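Local coordinates for protein adenylate kinase (Cryptosporidium parvum Iowa II, PDB 3BE4) that probably transfers a phosphate group between ATP and AMP, as adenylate kinases do, and is held here with the two-substrate mimic bis(adenosine)-5'-pentaphosphate, at residues H6-I11 with L112-Y117; L31-T36 with G85-G90; G37-E42 with G71-K76. One frame throughout, in Å; residues are numbered along the deposited sequence.

How the contacts relate
Contacts 1 and 2 belong to one parallel sheet of five strands, ordered 32-35, 86-89, 7-12, 114-119, 197-201. Their centres lie about 9 Å apart. Strands 86-89 and 7-12 are neighbours, so contact 2 joins directly onto contact 1. Contact 3 packs helix 36-45 against helix 66-78; its centre is about 10 Å from that of contact 2 and about 18 Å from that of contact 1. Along the chain, contact 1 spans contact 2, which spans contact 3. Helix 36-45 directly follows strand 32-35. Contacts 2 and 3 both touch AP5, so the C-terminal ends of strands 32-35 and 86-89, with helix 36-45, help line its pocket.

Contact 1. Residues H6-I11 with L112-Y117; sequences HNLILI and LTSVIY
Ile9 packs against Leu112 and Val115 within a parallel strand pairing. Its CB lies 4.0 Å from Val115 CG2. From there CG1 turns toward Leu112 CD2. CG1 is anti to the carbonyl carbon (chi1 -68°), and CD1 continues the extended chain to meet Leu112 CD1 at 3.7 Å. Ile11, on the same face, puts its CD1 3.6 Å from Val115 CG1. On the other face Leu10 and Ile116 lie side by side and point the same way, while Leu8 CD2, in one of its two conformers, rests on Ser114 CB.

Backbone bonds alternate between the strands. Ile9 N donates to Ser114 O, Ile116 N to Ile9 O at 2.9 Å, and Ile11 N to Ile116 O. At the start, Thr113 grips Asn7 twice. Its backbone N gives Asn7 O a 2.7 Å bond, in the carbonyl plane on a lone pair. Its OG1 accepts from Asn7 N at 2.9 Å, nearly straight at 167°. Asn7 ND2 donates to Ser111 O and Asp110 OD2. Tyr191 of helix 186-192 touches Ile9, Leu112 and Val115. These paired strands form part of the central parallel sheet of a P-loop nucleoside monophosphate kinase.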
loop_
_atom_site.group_PDB
_atom_site.type_symbol
_atom_site.label_atom_id
_atom_site.label_comp_id
_atom_site.label_asym_id
_atom_site.label_seq_id
_atom_site.Cartn_x
_atom_site.Cartn_y
_atom_site.Cartn_z
ATOM N N HIS A 6 6.439 14.673 3.684
ATOM C CA HIS A 6 4.981 14.660 3.738
ATOM C C HIS A 6 4.613 13.507 4.584
ATOM O O HIS A 6 5.343 12.529 4.688
ATOM C CB HIS A 6 4.426 14.334 2.298
ATOM C CG HIS A 6 4.652 15.417 1.301
ATOM N ND1 HIS A 6 5.854 15.592 0.640
ATOM C CD2 HIS A 6 3.834 16.391 0.842
ATOM C CE1 HIS A 6 5.769 16.650 -0.163
ATOM N NE2 HIS A 6 4.551 17.132 -0.072
ATOM N N ASN A 7 3.412 13.551 5.148
ATOM C CA ASN A 7 2.809 12.459 5.936
ATOM C C ASN A 7 1.603 12.055 5.172
ATOM O O ASN A 7 0.555 12.697 5.235
ATOM C CB ASN A 7 2.427 12.874 7.390
ATOM C CG ASN A 7 3.696 13.155 8.224
ATOM O OD1 ASN A 7 4.761 12.723 7.862
ATOM N ND2 ASN A 7 3.549 13.881 9.335
ATOM N N LEU A 8 1.739 10.932 4.475
ATOM C CA LEU A 8 0.796 10.594 3.348
ATOM C C LEU A 8 0.159 9.229 3.604
ATOM O O LEU A 8 0.763 8.317 4.106
ATOM C CB LEU A 8 1.433 10.361 1.992
ATOM C CG LEU A 8 2.210 11.529 1.511
ATOM C CD1 LEU A 8 2.897 11.125 0.246
ATOM C CD2 LEU A 8 1.335 12.721 1.267
ATOM N N ILE A 9 -1.122 9.139 3.265
ATOM C CA ILE A 9 -1.782 7.808 3.175
ATOM C C ILE A 9 -2.235 7.658 1.711
ATOM O O ILE A 9 -2.746 8.602 1.140
ATOM C CB ILE A 9 -3.059 7.813 4.070
ATOM C CG1 ILE A 9 -2.692 7.894 5.585
ATOM C CG2 ILE A 9 -3.857 6.493 3.908
ATOM C CD1 ILE A 9 -3.904 7.908 6.516
ATOM N N LEU A 10 -1.984 6.494 1.143
ATOM C CA LEU A 10 -2.618 6.119 -0.137
ATOM C C LEU A 10 -3.802 5.138 0.152
ATOM O O LEU A 10 -3.639 4.138 0.885
ATOM C CB LEU A 10 -1.601 5.415 -0.979
ATOM C CG LEU A 10 -0.300 6.218 -1.235
ATOM C CD1 LEU A 10 0.492 5.462 -2.251
ATOM C CD2 LEU A 10 -0.583 7.605 -1.668
ATOM N N ILE A 11 -5.032 5.396 -0.343
ATOM C CA ILE A 11 -6.091 4.421 -0.136
ATOM C C ILE A 11 -6.514 4.054 -1.585
ATOM O O ILE A 11 -6.562 4.885 -2.498
ATOM C CB ILE A 11 -7.343 5.162 0.453
ATOM C CG1 ILE A 11 -7.065 5.562 1.897
ATOM C CG2 ILE A 11 -8.565 4.176 0.526
ATOM C CD1 ILE A 11 -8.232 6.465 2.409
ATOM N N LEU A 112 -1.275 14.254 9.617
ATOM C CA LEU A 112 -1.265 13.909 8.191
ATOM C C LEU A 112 -1.227 15.106 7.270
ATOM O O LEU A 112 -1.898 16.118 7.550
ATOM C CB LEU A 112 -2.597 13.147 7.909
ATOM C CG LEU A 112 -2.627 11.794 8.558
ATOM C CD1 LEU A 112 -4.041 11.057 8.529
ATOM C CD2 LEU A 112 -1.586 10.841 7.971
ATOM N N THR A 113 -0.427 15.047 6.181
ATOM C CA THR A 113 -0.412 16.007 5.151
ATOM C C THR A 113 -1.569 15.826 4.156
ATOM O O THR A 113 -2.252 16.788 3.754
ATOM C CB THR A 113 0.949 15.877 4.325
ATOM O OG1 THR A 113 1.933 16.040 5.232
ATOM C CG2 THR A 113 1.079 16.973 3.181
ATOM N N SER A 114 -1.707 14.600 3.625
ATOM C CA SER A 114 -2.575 14.426 2.478
ATOM C C SER A 114 -2.954 12.970 2.493
ATOM O O SER A 114 -2.154 12.144 2.949
ATOM C CB SER A 114 -1.825 14.614 1.104
ATOM O OG SER A 114 -1.653 16.030 0.860
ATOM N N VAL A 115 -4.143 12.682 1.971
ATOM C CA VAL A 115 -4.560 11.290 1.745
ATOM C C VAL A 115 -4.916 11.277 0.254
ATOM O O VAL A 115 -5.652 12.160 -0.247
ATOM C CB VAL A 115 -5.831 10.947 2.594
ATOM C CG1 VAL A 115 -6.382 9.591 2.216
ATOM C CG2 VAL A 115 -5.508 10.989 4.109
ATOM N N ILE A 116 -4.447 10.274 -0.455
ATOM C CA ILE A 116 -4.635 10.254 -1.924
ATOM C C ILE A 116 -5.418 8.986 -2.204
ATOM O O ILE A 116 -4.966 7.852 -1.905
ATOM C CB ILE A 116 -3.290 10.170 -2.665
ATOM C CG1 ILE A 116 -2.593 11.500 -2.410
ATOM C CG2 ILE A 116 -3.512 10.087 -4.233
ATOM C CD1 ILE A 116 -1.152 11.674 -3.134
ATOM N N TYR A 117 -6.558 9.138 -2.881
ATOM C CA TYR A 117 -7.446 7.999 -3.132
ATOM C C TYR A 117 -7.293 7.622 -4.623
ATOM O O TYR A 117 -7.468 8.458 -5.532
ATOM C CB TYR A 117 -8.884 8.422 -2.855
ATOM C CG TYR A 117 -9.965 7.413 -3.262
ATOM C CD1 TYR A 117 -9.794 6.045 -3.165
ATOM C CD2 TYR A 117 -11.175 7.896 -3.724
ATOM C CE1 TYR A 117 -10.828 5.119 -3.634
ATOM C CE2 TYR A 117 -12.160 7.031 -4.128
ATOM C CZ TYR A 117 -11.969 5.680 -4.095
ATOM O OH TYR A 117 -13.042 4.923 -4.510
#

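Contact 2. Residues L31-T36 with G85-G90; sequences LAHLST and GFVLDG. With AP5 (bis(adenosine)-5'-pentaphosphate), chain C.
His33 and Asp89 form a side-chain hydrogen bond across two parallel strands, two residues out of register. His33 NE2 donates to Asp89 OD2 at 2.7 Å, with an angle of 160° at the hydrogen. The oxygen lies in the ring plane and uses its anti lone pair. Ring and carboxylate are nearly coplanar, 16° apart. With CG anti to the backbone N (chi1 172°), the His33 ring starts out toward strand 86-89, where its edge meets Val87 O and Asp89 CB in plane. The bond fixes how the ring is turned. A magnesium ion lies about 4 Å from the Asp89 side chain.

The backbones pair in parallel. Ala32 N donates to Gly85 O from above the carbonyl plane, Val87 N to Ala32 O, Leu34 N to Val87 O and Asp89 N to Leu34 O. On the face of Leu34 and Leu88, Leu88 CD2 touches Leu34 CB at 3.7 Å.

The end of the pair is polar and meets AP5. Thr36 OG1 donates to adenine N7A at 2.8 Å, and adenine N6A donates to Gly90 O at 3.0 Å. These two bonds hold one edge of the base. A water donates to Asp89 O at 2.7 Å and to phosphate oxygen O2A at 2.6 Å, tying the strand end to the ligand. Gly90 O also accepts from Arg93.

Ser35 OG caps Asp38 N at the start of the helix that follows. Cys22 and Lys26 of helix 18-29 touch His33. Strand 7-12 flanks strand 86-89 on its other side, and Lys76 of helix 66-78 lies against Leu34.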
loop_
_atom_site.group_PDB
_atom_site.type_symbol
_atom_site.label_atom_id
_atom_site.label_comp_id
_atom_site.label_asym_id
_atom_site.label_seq_id
_atom_site.Cartn_x
_atom_site.Cartn_y
_atom_site.Cartn_z
ATOM N N LEU A 31 10.589 9.578 1.755
ATOM C CA LEU A 31 9.618 9.140 2.798
ATOM C C LEU A 31 9.790 7.682 3.127
ATOM O O LEU A 31 10.164 6.864 2.257
ATOM C CB LEU A 31 8.213 9.371 2.294
ATOM C CG LEU A 31 7.852 10.750 1.718
ATOM C CD1 LEU A 31 6.293 10.910 1.419
ATOM C CD2 LEU A 31 8.268 11.870 2.724
ATOM N N ALA A 32 9.365 7.284 4.352
ATOM C CA ALA A 32 9.427 5.841 4.692
ATOM C C ALA A 32 8.168 5.191 4.062
ATOM O O ALA A 32 7.130 5.826 4.193
ATOM C CB ALA A 32 9.258 5.715 6.187
ATOM N N HIS A 33 8.302 4.077 3.355
ATOM C CA HIS A 33 7.124 3.493 2.776
ATOM C C HIS A 33 6.670 2.380 3.764
ATOM O O HIS A 33 7.429 1.400 3.995
ATOM C CB HIS A 33 7.568 2.871 1.496
ATOM C CG HIS A 33 6.496 2.060 0.864
ATOM N ND1 HIS A 33 6.800 1.001 0.053
ATOM C CD2 HIS A 33 5.133 2.171 0.894
ATOM C CE1 HIS A 33 5.670 0.431 -0.379
ATOM N NE2 HIS A 33 4.648 1.163 0.075
ATOM N N LEU A 34 5.441 2.478 4.284
ATOM C CA LEU A 34 4.926 1.438 5.117
ATOM C C LEU A 34 3.736 0.704 4.484
ATOM O O LEU A 34 2.671 1.296 4.468
ATOM C CB LEU A 34 4.462 2.036 6.446
ATOM C CG LEU A 34 5.495 2.449 7.566
ATOM C CD1 LEU A 34 6.188 3.626 7.224
ATOM C CD2 LEU A 34 4.775 2.793 8.900
ATOM N N SER A 35 4.004 -0.435 3.837
ATOM C CA SER A 35 2.985 -1.264 3.281
ATOM C C SER A 35 2.751 -2.302 4.349
ATOM O O SER A 35 3.662 -3.133 4.514
ATOM C CB SER A 35 3.465 -1.863 1.974
ATOM O OG SER A 35 2.718 -3.011 1.597
ATOM N N THR A 36 1.536 -2.344 5.017
ATOM C CA THR A 36 1.383 -3.341 5.971
ATOM C C THR A 36 1.265 -4.766 5.299
ATOM O O THR A 36 1.660 -5.760 5.973
ATOM C CB THR A 36 0.079 -3.093 6.736
ATOM O OG1 THR A 36 -0.837 -2.536 5.848
ATOM C CG2 THR A 36 0.338 -2.040 7.847
ATOM N N GLY A 85 8.942 11.715 7.446
ATOM C CA GLY A 85 7.815 11.636 6.530
ATOM C C GLY A 85 7.545 10.138 6.235
ATOM O O GLY A 85 8.359 9.262 6.449
ATOM N N PHE A 86 6.332 9.936 5.722
ATOM C CA PHE A 86 6.011 8.509 5.457
ATOM C C PHE A 86 4.879 8.516 4.438
ATOM O O PHE A 86 4.167 9.480 4.219
ATOM C CB PHE A 86 5.448 7.870 6.768
ATOM C CG PHE A 86 4.261 8.563 7.413
ATOM C CD1 PHE A 86 2.976 8.293 6.973
ATOM C CD2 PHE A 86 4.443 9.371 8.592
ATOM C CE1 PHE A 86 1.854 8.894 7.575
ATOM C CE2 PHE A 86 3.343 9.939 9.224
ATOM C CZ PHE A 86 2.021 9.713 8.718
ATOM N N VAL A 87 4.838 7.340 3.755
ATOM C CA VAL A 87 3.676 7.041 2.923
ATOM C C VAL A 87 3.132 5.652 3.322
ATOM O O VAL A 87 3.853 4.666 3.304
ATOM C CB VAL A 87 3.985 7.114 1.394
ATOM C CG1 VAL A 87 5.226 6.281 0.951
ATOM C CG2 VAL A 87 2.725 6.737 0.622
ATOM N N LEU A 88 1.911 5.697 3.832
ATOM C CA LEU A 88 1.169 4.442 4.299
ATOM C C LEU A 88 0.365 3.916 3.131
ATOM O O LEU A 88 -0.250 4.649 2.409
ATOM C CB LEU A 88 0.233 4.809 5.467
ATOM C CG LEU A 88 0.912 5.459 6.621
ATOM C CD1 LEU A 88 -0.118 5.766 7.764
ATOM C CD2 LEU A 88 2.084 4.821 7.125
ATOM N N ASP A 89 0.477 2.556 2.910
ATOM C CA ASP A 89 0.003 1.985 1.661
ATOM C C ASP A 89 -0.725 0.680 2.174
ATOM O O ASP A 89 -0.165 -0.303 2.656
ATOM C CB ASP A 89 1.329 1.627 0.901
ATOM C CG ASP A 89 1.142 0.577 -0.192
ATOM O OD1 ASP A 89 -0.031 0.071 -0.433
ATOM O OD2 ASP A 89 2.228 0.254 -0.810
ATOM N N GLY A 90 -2.042 0.810 1.988
ATOM C CA GLY A 90 -2.835 -0.366 2.488
ATOM C C GLY A 90 -3.145 -0.257 3.960
ATOM O O GLY A 90 -3.414 -1.273 4.581
HETATM P PA AP5 C . -1.166 -5.902 0.259
HETATM O O1A AP5 C . 0.226 -6.485 -0.035
HETATM O O2A AP5 C . -1.304 -4.478 0.532
HETATM O O3A AP5 C . -2.159 -6.323 -0.925
HETATM P PB AP5 C . -3.467 -5.619 -1.491
HETATM O O1B AP5 C . -4.121 -4.822 -0.470
HETATM O O2B AP5 C . -4.237 -6.702 -2.258
HETATM O O3B AP5 C . -2.748 -4.573 -2.593
HETATM P PG AP5 C . -1.621 -4.858 -3.642
HETATM O O1G AP5 C . -2.009 -6.071 -4.414
HETATM O O2G AP5 C . -0.341 -4.823 -2.912
HETATM O O3G AP5 C . -1.877 -3.562 -4.509
HETATM P PD AP5 C . -1.013 -2.220 -4.848
HETATM O O1D AP5 C . 0.216 -2.254 -4.046
HETATM O O2D AP5 C . -1.974 -1.109 -4.761
HETATM O O3D AP5 C . -0.723 -2.411 -6.410
HETATM P PE AP5 C . 0.672 -2.708 -7.120
HETATM O O1E AP5 C . 1.221 -3.917 -6.574
HETATM O O2E AP5 C . 1.553 -1.475 -7.148
HETATM O O5F AP5 C . -1.871 -6.627 1.496
HETATM C C5F AP5 C . -1.689 -8.051 1.476
HETATM C C4F AP5 C . -2.821 -8.571 2.456
HETATM O O4F AP5 C . -2.322 -8.413 3.763
HETATM C C3F AP5 C . -4.148 -7.913 2.443
HETATM O O3F AP5 C . -4.980 -8.417 1.421
HETATM C C2F AP5 C . -4.607 -8.367 3.844
HETATM O O2F AP5 C . -4.861 -9.825 3.873
HETATM C C1F AP5 C . -3.380 -8.117 4.701
HETATM N N9A AP5 C . -3.337 -6.748 5.141
HETATM C C8A AP5 C . -2.384 -5.805 4.667
HETATM N N7A AP5 C . -2.572 -4.636 5.258
HETATM C C5A AP5 C . -3.628 -4.805 6.177
HETATM C C6A AP5 C . -4.192 -3.937 7.091
HETATM N N6A AP5 C . -3.986 -2.622 7.232
HETATM N N1A AP5 C . -5.247 -4.507 7.847
HETATM C C2A AP5 C . -5.516 -5.787 7.714
HETATM N N3A AP5 C . -4.987 -6.673 6.843
HETATM C C4A AP5 C . -3.920 -6.145 6.084
HETATM O O5J AP5 C . 0.191 -2.866 -8.606
HETATM C C5J AP5 C . -0.579 -4.098 -9.024
HETATM C C4J AP5 C . -0.156 -4.347 -10.487
HETATM O O4J AP5 C . -0.512 -3.297 -11.408
HETATM C C3J AP5 C . 1.336 -4.669 -10.609
HETATM O O3J AP5 C . 1.516 -5.677 -11.581
HETATM C C2J AP5 C . 1.770 -3.359 -11.188
HETATM O O2J AP5 C . 2.932 -3.516 -11.990
HETATM C C1J AP5 C . 0.762 -2.865 -12.131
HETATM N N9B AP5 C . 0.555 -1.461 -12.307
HETATM C C8B AP5 C . 0.759 -0.457 -11.361
HETATM N N7B AP5 C . 0.379 0.713 -11.908
HETATM C C5B AP5 C . -0.056 0.475 -13.189
HETATM C C6B AP5 C . -0.724 1.276 -14.169
HETATM N N6B AP5 C . -0.912 2.576 -13.943
HETATM N N1B AP5 C . -1.081 0.685 -15.343
HETATM C C2B AP5 C . -0.935 -0.701 -15.507
HETATM N N3B AP5 C . -0.389 -1.535 -14.570
HETATM C C4B AP5 C . -0.033 -0.967 -13.360
HETATM O O HOH W 1 -0.560 -2.999 2.578
#

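Contact 3. Residues G37-E42 with G71-K76; sequences GDMLRE and GLVKEK. With AP5 (bis(adenosine)-5'-pentaphosphate), chain C.
Met39 CE is the bump that meets helix 66-78. It enters a hollow formed by Leu72 and Val73. Lys76 CE closes this hollow in one of the two conformers of its side chain. The methyl sits 3.7 Å from Leu72 CB and also meets Val73 CG2. A bend at the thioether (chi3 58°) sets CE at this spot. The Met39 and Leu72 side chains slide past each other in opposite directions. Leu72 in turn reaches back: its CD1 touches Leu40 CD2 at 3.8 Å, the two chains crossing at about a right angle. Thus each helix sends a side chain to the other.

Segments 37-42 and 71-76 cross at 98°, their axes 11.1 Å apart at the closest. Few residues therefore meet, and long side chains bridge the gap. Leu34 of strand 32-35 also touches Met39.

The other branch of Leu40, CD1, lies 3.6 Å from adenine N9A of AP5. Leu40 thus links the helix pair to the nucleotide. Arg41 takes no part in the helix contact; its NH1 donates to AP5 O1A at 2.7 Å, and NH2 has a weak, long ion pair with Asp167.

No hydrogen bond joins the two segments directly. In that same Lys76 conformer a water bridges Glu42 OE1 and Lys76 NZ, so any attraction between these opposite charges would act through solvent. The direct contacts are apolar, made by Met39, Leu40, Leu72 and Val73, so cohesion probably comes from close fit.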
loop_
_atom_site.group_PDB
_atom_site.type_symbol
_atom_site.label_atom_id
_atom_site.label_comp_id
_atom_site.label_asym_id
_atom_site.label_seq_id
_atom_site.Cartn_x
_atom_site.Cartn_y
_atom_site.Cartn_z
ATOM N N GLY A 37 0.942 -4.836 4.032
ATOM C CA GLY A 37 0.956 -6.182 3.345
ATOM C C GLY A 37 2.436 -6.622 3.180
ATOM O O GLY A 37 2.745 -7.780 3.512
ATOM N N ASP A 38 3.305 -5.731 2.747
ATOM C CA ASP A 38 4.687 -6.203 2.680
ATOM C C ASP A 38 5.273 -6.504 4.042
ATOM O O ASP A 38 6.080 -7.446 4.137
ATOM C CB ASP A 38 5.593 -5.098 2.065
ATOM C CG ASP A 38 5.287 -4.753 0.577
ATOM O OD1 ASP A 38 4.521 -5.521 -0.231
ATOM O OD2 ASP A 38 5.866 -3.639 0.125
ATOM N N MET A 39 4.958 -5.734 5.076
ATOM C CA MET A 39 5.356 -5.914 6.475
ATOM C C MET A 39 4.868 -7.257 7.039
ATOM O O MET A 39 5.597 -8.000 7.692
ATOM C CB MET A 39 4.925 -4.758 7.382
ATOM C CG MET A 39 5.576 -3.415 7.050
ATOM S SD MET A 39 4.576 -1.897 7.513
ATOM C CE MET A 39 4.366 -2.141 9.290
ATOM N N LEU A 40 3.617 -7.583 6.720
ATOM C CA LEU A 40 3.129 -8.928 7.065
ATOM C C LEU A 40 3.837 -10.028 6.336
ATOM O O LEU A 40 4.173 -10.998 7.033
ATOM C CB LEU A 40 1.604 -9.008 6.789
ATOM C CG LEU A 40 0.750 -8.201 7.775
ATOM C CD1 LEU A 40 -0.679 -8.108 7.174
ATOM C CD2 LEU A 40 0.678 -8.843 9.174
ATOM N N ARG A 41 4.077 -9.952 5.017
ATOM C CA ARG A 41 4.813 -10.945 4.261
ATOM C C ARG A 41 6.234 -11.035 4.835
ATOM O O ARG A 41 6.749 -12.150 5.021
ATOM C CB ARG A 41 4.876 -10.634 2.791
ATOM C CG ARG A 41 3.554 -11.033 2.201
ATOM C CD ARG A 41 3.498 -11.410 0.763
ATOM N NE ARG A 41 2.891 -10.271 0.344
ATOM C CZ ARG A 41 1.586 -9.959 0.326
ATOM N NH1 ARG A 41 1.600 -8.764 0.141
ATOM N NH2 ARG A 41 0.367 -10.706 0.395
ATOM N N GLU A 42 6.882 -9.917 5.170
ATOM C CA GLU A 42 8.189 -10.007 5.937
ATOM C C GLU A 42 8.083 -10.639 7.364
ATOM O O GLU A 42 9.023 -11.348 7.840
ATOM C CB GLU A 42 8.812 -8.625 6.080
ATOM C CG GLU A 42 10.207 -8.596 6.643
ATOM C CD GLU A 42 10.508 -7.269 7.350
ATOM O OE1 GLU A 42 9.820 -6.251 7.107
ATOM O OE2 GLU A 42 11.440 -7.244 8.177
ATOM N N GLY A 71 -0.159 -2.637 15.763
ATOM C CA GLY A 71 1.085 -2.953 16.532
ATOM C C GLY A 71 2.284 -2.740 15.645
ATOM O O GLY A 71 3.294 -2.163 16.063
ATOM N N LEU A 72 2.168 -3.249 14.435
ATOM C CA LEU A 72 3.338 -3.187 13.492
ATOM C C LEU A 72 3.549 -1.751 13.075
ATOM O O LEU A 72 4.765 -1.325 12.975
ATOM C CB LEU A 72 3.128 -4.014 12.224
ATOM C CG LEU A 72 3.001 -5.532 12.438
ATOM C CD1 LEU A 72 2.630 -6.157 11.058
ATOM C CD2 LEU A 72 4.273 -6.038 13.056
ATOM N N VAL A 73 2.499 -0.982 12.837
ATOM C CA VAL A 73 2.697 0.432 12.423
ATOM C C VAL A 73 3.231 1.234 13.624
ATOM O O VAL A 73 4.133 2.053 13.485
ATOM C CB VAL A 73 1.421 0.985 11.894
ATOM C CG1 VAL A 73 1.448 2.513 11.752
ATOM C CG2 VAL A 73 1.083 0.152 10.529
ATOM N N LYS A 74 2.624 1.063 14.808
ATOM C CA LYS A 74 3.087 1.806 15.966
ATOM C C LYS A 74 4.590 1.530 16.192
ATOM O O LYS A 74 5.289 2.467 16.574
ATOM C CB LYS A 74 2.297 1.230 17.181
ATOM C CG LYS A 74 2.630 2.000 18.514
ATOM C CD LYS A 74 1.489 1.982 19.558
ATOM C CE LYS A 74 1.862 3.025 20.647
ATOM N NZ LYS A 74 2.941 2.519 21.525
ATOM N N GLU A 75 5.047 0.298 16.004
ATOM C CA GLU A 75 6.412 -0.090 16.236
ATOM C C GLU A 75 7.271 0.793 15.315
ATOM O O GLU A 75 8.337 1.384 15.742
ATOM C CB GLU A 75 6.614 -1.559 15.931
ATOM C CG GLU A 75 8.068 -1.973 16.061
ATOM C CD GLU A 75 8.297 -3.461 15.851
ATOM O OE1 GLU A 75 7.770 -4.053 14.876
ATOM O OE2 GLU A 75 9.112 -4.023 16.625
ATOM N N LYS A 76 6.823 1.016 14.069
ATOM C CA LYS A 76 7.686 1.879 13.149
ATOM C C LYS A 76 7.796 3.266 13.657
ATOM O O LYS A 76 8.896 3.935 13.654
ATOM C CB LYS A 76 7.058 1.979 11.770
ATOM C CG LYS A 76 6.912 0.645 11.047
ATOM C CD LYS A 76 8.184 0.264 10.348
ATOM C CE LYS A 76 8.297 -1.257 10.246
ATOM N NZ LYS A 76 9.742 -1.617 9.942
HETATM P PA AP5 C . -1.166 -5.902 0.259
HETATM O O1A AP5 C . 0.226 -6.485 -0.035
HETATM O O2A AP5 C . -1.304 -4.478 0.532
HETATM O O3A AP5 C . -2.159 -6.323 -0.925
HETATM P PB AP5 C . -3.467 -5.619 -1.491
HETATM O O1B AP5 C . -4.121 -4.822 -0.470
HETATM O O2B AP5 C . -4.237 -6.702 -2.258
HETATM O O3B AP5 C . -2.748 -4.573 -2.593
HETATM P PG AP5 C . -1.621 -4.858 -3.642
HETATM O O1G AP5 C . -2.009 -6.071 -4.414
HETATM O O2G AP5 C . -0.341 -4.823 -2.912
HETATM O O3G AP5 C . -1.877 -3.562 -4.509
HETATM P PD AP5 C . -1.013 -2.220 -4.848
HETATM O O1D AP5 C . 0.216 -2.254 -4.046
HETATM O O2D AP5 C . -1.974 -1.109 -4.761
HETATM O O3D AP5 C . -0.723 -2.411 -6.410
HETATM P PE AP5 C . 0.672 -2.708 -7.120
HETATM O O1E AP5 C . 1.221 -3.917 -6.574
HETATM O O2E AP5 C . 1.553 -1.475 -7.148
HETATM O O5F AP5 C . -1.871 -6.627 1.496
HETATM C C5F AP5 C . -1.689 -8.051 1.476
HETATM C C4F AP5 C . -2.821 -8.571 2.456
HETATM O O4F AP5 C . -2.322 -8.413 3.763
HETATM C C3F AP5 C . -4.148 -7.913 2.443
HETATM O O3F AP5 C . -4.980 -8.417 1.421
HETATM C C2F AP5 C . -4.607 -8.367 3.844
HETATM O O2F AP5 C . -4.861 -9.825 3.873
HETATM C C1F AP5 C . -3.380 -8.117 4.701
HETATM N N9A AP5 C . -3.337 -6.748 5.141
HETATM C C8A AP5 C . -2.384 -5.805 4.667
HETATM N N7A AP5 C . -2.572 -4.636 5.258
HETATM C C5A AP5 C . -3.628 -4.805 6.177
HETATM C C6A AP5 C . -4.192 -3.937 7.091
HETATM N N6A AP5 C . -3.986 -2.622 7.232
HETATM N N1A AP5 C . -5.247 -4.507 7.847
HETATM C C2A AP5 C . -5.516 -5.787 7.714
HETATM N N3A AP5 C . -4.987 -6.673 6.843
HETATM C C4A AP5 C . -3.920 -6.145 6.084
HETATM O O5J AP5 C . 0.191 -2.866 -8.606
HETATM C C5J AP5 C . -0.579 -4.098 -9.024
HETATM C C4J AP5 C . -0.156 -4.347 -10.487
HETATM O O4J AP5 C . -0.512 -3.297 -11.408
HETATM C C3J AP5 C . 1.336 -4.669 -10.609
HETATM O O3J AP5 C . 1.516 -5.677 -11.581
HETATM C C2J AP5 C . 1.770 -3.359 -11.188
HETATM O O2J AP5 C . 2.932 -3.516 -11.990
HETATM C C1J AP5 C . 0.762 -2.865 -12.131
HETATM N N9B AP5 C . 0.555 -1.461 -12.307
HETATM C C8B AP5 C . 0.759 -0.457 -11.361
HETATM N N7B AP5 C . 0.379 0.713 -11.908
HETATM C C5B AP5 C . -0.056 0.475 -13.189
HETATM C C6B AP5 C . -0.724 1.276 -14.169
HETATM N N6B AP5 C . -0.912 2.576 -13.943
HETATM N N1B AP5 C . -1.081 0.685 -15.343
HETATM C C2B AP5 C . -0.935 -0.701 -15.507
HETATM N N3B AP5 C . -0.389 -1.535 -14.570
HETATM C C4B AP5 C . -0.033 -0.967 -13.360
HETATM O O HOH W 2 9.051 -4.172 8.416
#